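Local coordinates for putative branched-chain amino acid transport system substrate-binding protein (Rhodopseudomonas palustris, PDB 3TX6) that probably serves as the periplasmic solute-binding component of an ABC transporter, capturing aromatic acids such as 3-(4-hydroxyphenyl)pyruvate, at residues R296-A301 and Q310-A315. Sequence-based numbering, arbitrary orientation. Where two conformers were deposited one is given.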
loop_
_atom_site.group_PDB
_atom_site.type_symbol
_atom_site.label_atom_id
_atom_site.label_comp_id
_atom_site.label_asym_id
_atom_site.label_seq_id
_atom_site.Cartn_x
_atom_site.Cartn_y
_atom_site.Cartn_z
ATOM N N ARG A 296 5.889 -15.468 -10.867
ATOM C CA ARG A 296 7.191 -15.284 -11.548
ATOM C C ARG A 296 8.322 -15.969 -10.792
ATOM O O ARG A 296 9.155 -16.655 -11.415
ATOM C CB ARG A 296 7.592 -13.790 -11.664
ATOM C CG ARG A 296 6.950 -13.078 -12.808
ATOM C CD ARG A 296 7.531 -13.477 -14.162
ATOM N NE ARG A 296 8.914 -13.108 -14.439
ATOM C CZ ARG A 296 9.336 -11.933 -14.946
ATOM N NH1 ARG A 296 8.519 -10.932 -15.204
ATOM N NH2 ARG A 296 10.612 -11.758 -15.176
ATOM N N VAL A 297 8.384 -15.779 -9.466
ATOM C CA VAL A 297 9.602 -16.161 -8.777
ATOM C C VAL A 297 9.573 -17.635 -8.319
ATOM O O VAL A 297 10.604 -18.284 -8.218
ATOM C CB VAL A 297 9.960 -15.259 -7.590
ATOM C CG1 VAL A 297 10.292 -13.833 -8.023
ATOM C CG2 VAL A 297 8.955 -15.306 -6.455
ATOM N N VAL A 298 8.409 -18.161 -7.995
ATOM C CA VAL A 298 8.319 -19.552 -7.540
ATOM C C VAL A 298 8.806 -20.546 -8.615
ATOM O O VAL A 298 9.543 -21.478 -8.270
ATOM C CB VAL A 298 6.892 -19.884 -7.012
ATOM C CG1 VAL A 298 6.681 -21.416 -6.910
ATOM C CG2 VAL A 298 6.646 -19.159 -5.672
ATOM N N PRO A 299 8.368 -20.396 -9.893
ATOM C CA PRO A 299 8.927 -21.384 -10.859
ATOM C C PRO A 299 10.453 -21.350 -10.953
ATOM O O PRO A 299 11.071 -22.382 -11.120
ATOM C CB PRO A 299 8.241 -21.021 -12.193
ATOM C CG PRO A 299 6.951 -20.351 -11.755
ATOM C CD PRO A 299 7.306 -19.571 -10.499
ATOM N N VAL A 300 11.056 -20.171 -10.786
ATOM C CA VAL A 300 12.503 -20.061 -10.763
ATOM C C VAL A 300 13.096 -20.858 -9.583
ATOM O O VAL A 300 14.011 -21.698 -9.780
ATOM C CB VAL A 300 12.975 -18.590 -10.733
ATOM C CG1 VAL A 300 14.505 -18.499 -10.599
ATOM C CG2 VAL A 300 12.482 -17.838 -11.957
ATOM N N ALA A 301 12.526 -20.642 -8.408
ATOM C CA ALA A 301 12.949 -21.336 -7.212
ATOM C C ALA A 301 12.756 -22.859 -7.372
ATOM O O ALA A 301 13.625 -23.655 -6.960
ATOM C CB ALA A 301 12.225 -20.778 -5.963
ATOM N N GLN A 310 14.997 -24.459 3.476
ATOM C CA GLN A 310 15.721 -23.196 3.462
ATOM C C GLN A 310 16.240 -22.852 2.064
ATOM O O GLN A 310 16.293 -21.680 1.711
ATOM C CB GLN A 310 16.852 -23.116 4.516
ATOM C CG GLN A 310 17.399 -21.681 4.707
ATOM C CD GLN A 310 16.330 -20.655 5.146
ATOM O OE1 GLN A 310 15.443 -20.971 5.950
ATOM N NE2 GLN A 310 16.428 -19.422 4.640
ATOM N N GLU A 311 16.694 -23.866 1.335
ATOM C CA GLU A 311 17.192 -23.667 -0.026
ATOM C C GLU A 311 16.125 -23.015 -0.925
ATOM O O GLU A 311 16.444 -22.173 -1.755
ATOM C CB GLU A 311 17.684 -24.979 -0.622
ATOM C CG GLU A 311 18.920 -25.502 0.072
ATOM C CD GLU A 311 18.647 -26.506 1.196
ATOM O OE1 GLU A 311 17.671 -26.414 1.979
ATOM O OE2 GLU A 311 19.444 -27.441 1.286
ATOM N N PHE A 312 14.867 -23.389 -0.710
ATOM C CA PHE A 312 13.753 -22.789 -1.459
ATOM C C PHE A 312 13.525 -21.330 -1.082
ATOM O O PHE A 312 13.379 -20.468 -1.945
ATOM C CB PHE A 312 12.510 -23.598 -1.243
ATOM C CG PHE A 312 11.363 -23.262 -2.163
ATOM C CD1 PHE A 312 11.364 -23.584 -3.518
ATOM C CD2 PHE A 312 10.249 -22.616 -1.652
ATOM C CE1 PHE A 312 10.271 -23.237 -4.302
ATOM C CE2 PHE A 312 9.167 -22.332 -2.414
ATOM C CZ PHE A 312 9.173 -22.652 -3.729
ATOM N N ARG A 313 13.561 -21.048 0.209
ATOM C CA ARG A 313 13.439 -19.682 0.680
ATOM C C ARG A 313 14.567 -18.806 0.118
ATOM O O ARG A 313 14.323 -17.680 -0.350
ATOM C CB ARG A 313 13.381 -19.660 2.210
ATOM C CG ARG A 313 12.122 -20.332 2.759
ATOM C CD ARG A 313 11.938 -20.091 4.253
ATOM N NE ARG A 313 12.942 -20.759 5.080
ATOM C CZ ARG A 313 12.823 -22.005 5.534
ATOM N NH1 ARG A 313 11.750 -22.691 5.266
ATOM N NH2 ARG A 313 13.758 -22.544 6.291
ATOM N N GLU A 314 15.786 -19.334 0.121
ATOM C CA GLU A 314 16.909 -18.622 -0.437
ATOM C C GLU A 314 16.740 -18.411 -1.948
ATOM O O GLU A 314 17.041 -17.348 -2.460
ATOM C CB GLU A 314 18.207 -19.365 -0.101
ATOM C CG GLU A 314 19.448 -18.782 -0.729
ATOM C CD GLU A 314 19.875 -17.455 -0.133
ATOM O OE1 GLU A 314 19.271 -16.964 0.835
ATOM O OE2 GLU A 314 20.890 -16.919 -0.624
ATOM N N ALA A 315 16.255 -19.416 -2.659
ATOM C CA ALA A 315 16.079 -19.316 -4.120
ATOM C C ALA A 315 14.975 -18.298 -4.446
ATOM O O ALA A 315 15.085 -17.581 -5.441
ATOM C CB ALA A 315 15.776 -20.672 -4.750
#
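Ala301 meets both Phe312 and Ala315 with a single methyl group, and the three side chains carry most of the contact between 296-301 and 310-315. Its CB lies 3.6 Å from Phe312 CE1, approaching the ring obliquely, and the same methyl also meets the second alanine, Ala301 CB to Ala315 CB being 3.8 Å. The bond from CA to CB of each alanine points toward the other helix, and having nothing beyond the methyl the two residues let the backbones come close, the CA atoms of Ala301 and Ala315 lying 4.8 Å apart. The short helical segments run obliquely antiparallel, 133° between their directions, with their axes still 9.4 Å apart at closest approach. Phe312 spans the part of the interface that alanines could not fill. Its bond to CB does not aim straight at the partner, but with CG anti to the backbone N (chi1 -168°) the ring swings across until its far end nears the other helix. There Val298 CG1 lies at the ring edge, near its plane, 4.2 Å from Phe312 CZ, a looser touch in which a branched, buried side chain borders the ring's tip. An alanine in place of Phe312 would remove the ring and would probably open a gap beside Ala301 and Val298, costing much of the apolar contact. The contact is wholly apolar across the segments and joins the C-terminal part of helix 282-304 to the start of helix 310-322, consecutive helices on the lobe built round the six-stranded sheet of this two-lobed periplasmic binding protein, well away from the ligand between the lobes. Farther along, Val297 packs on Ala319 and Leu320, extending the same helix pair, while Ile38 of strand 37-38, at the border of that sheet, touches Val298 and Pro299.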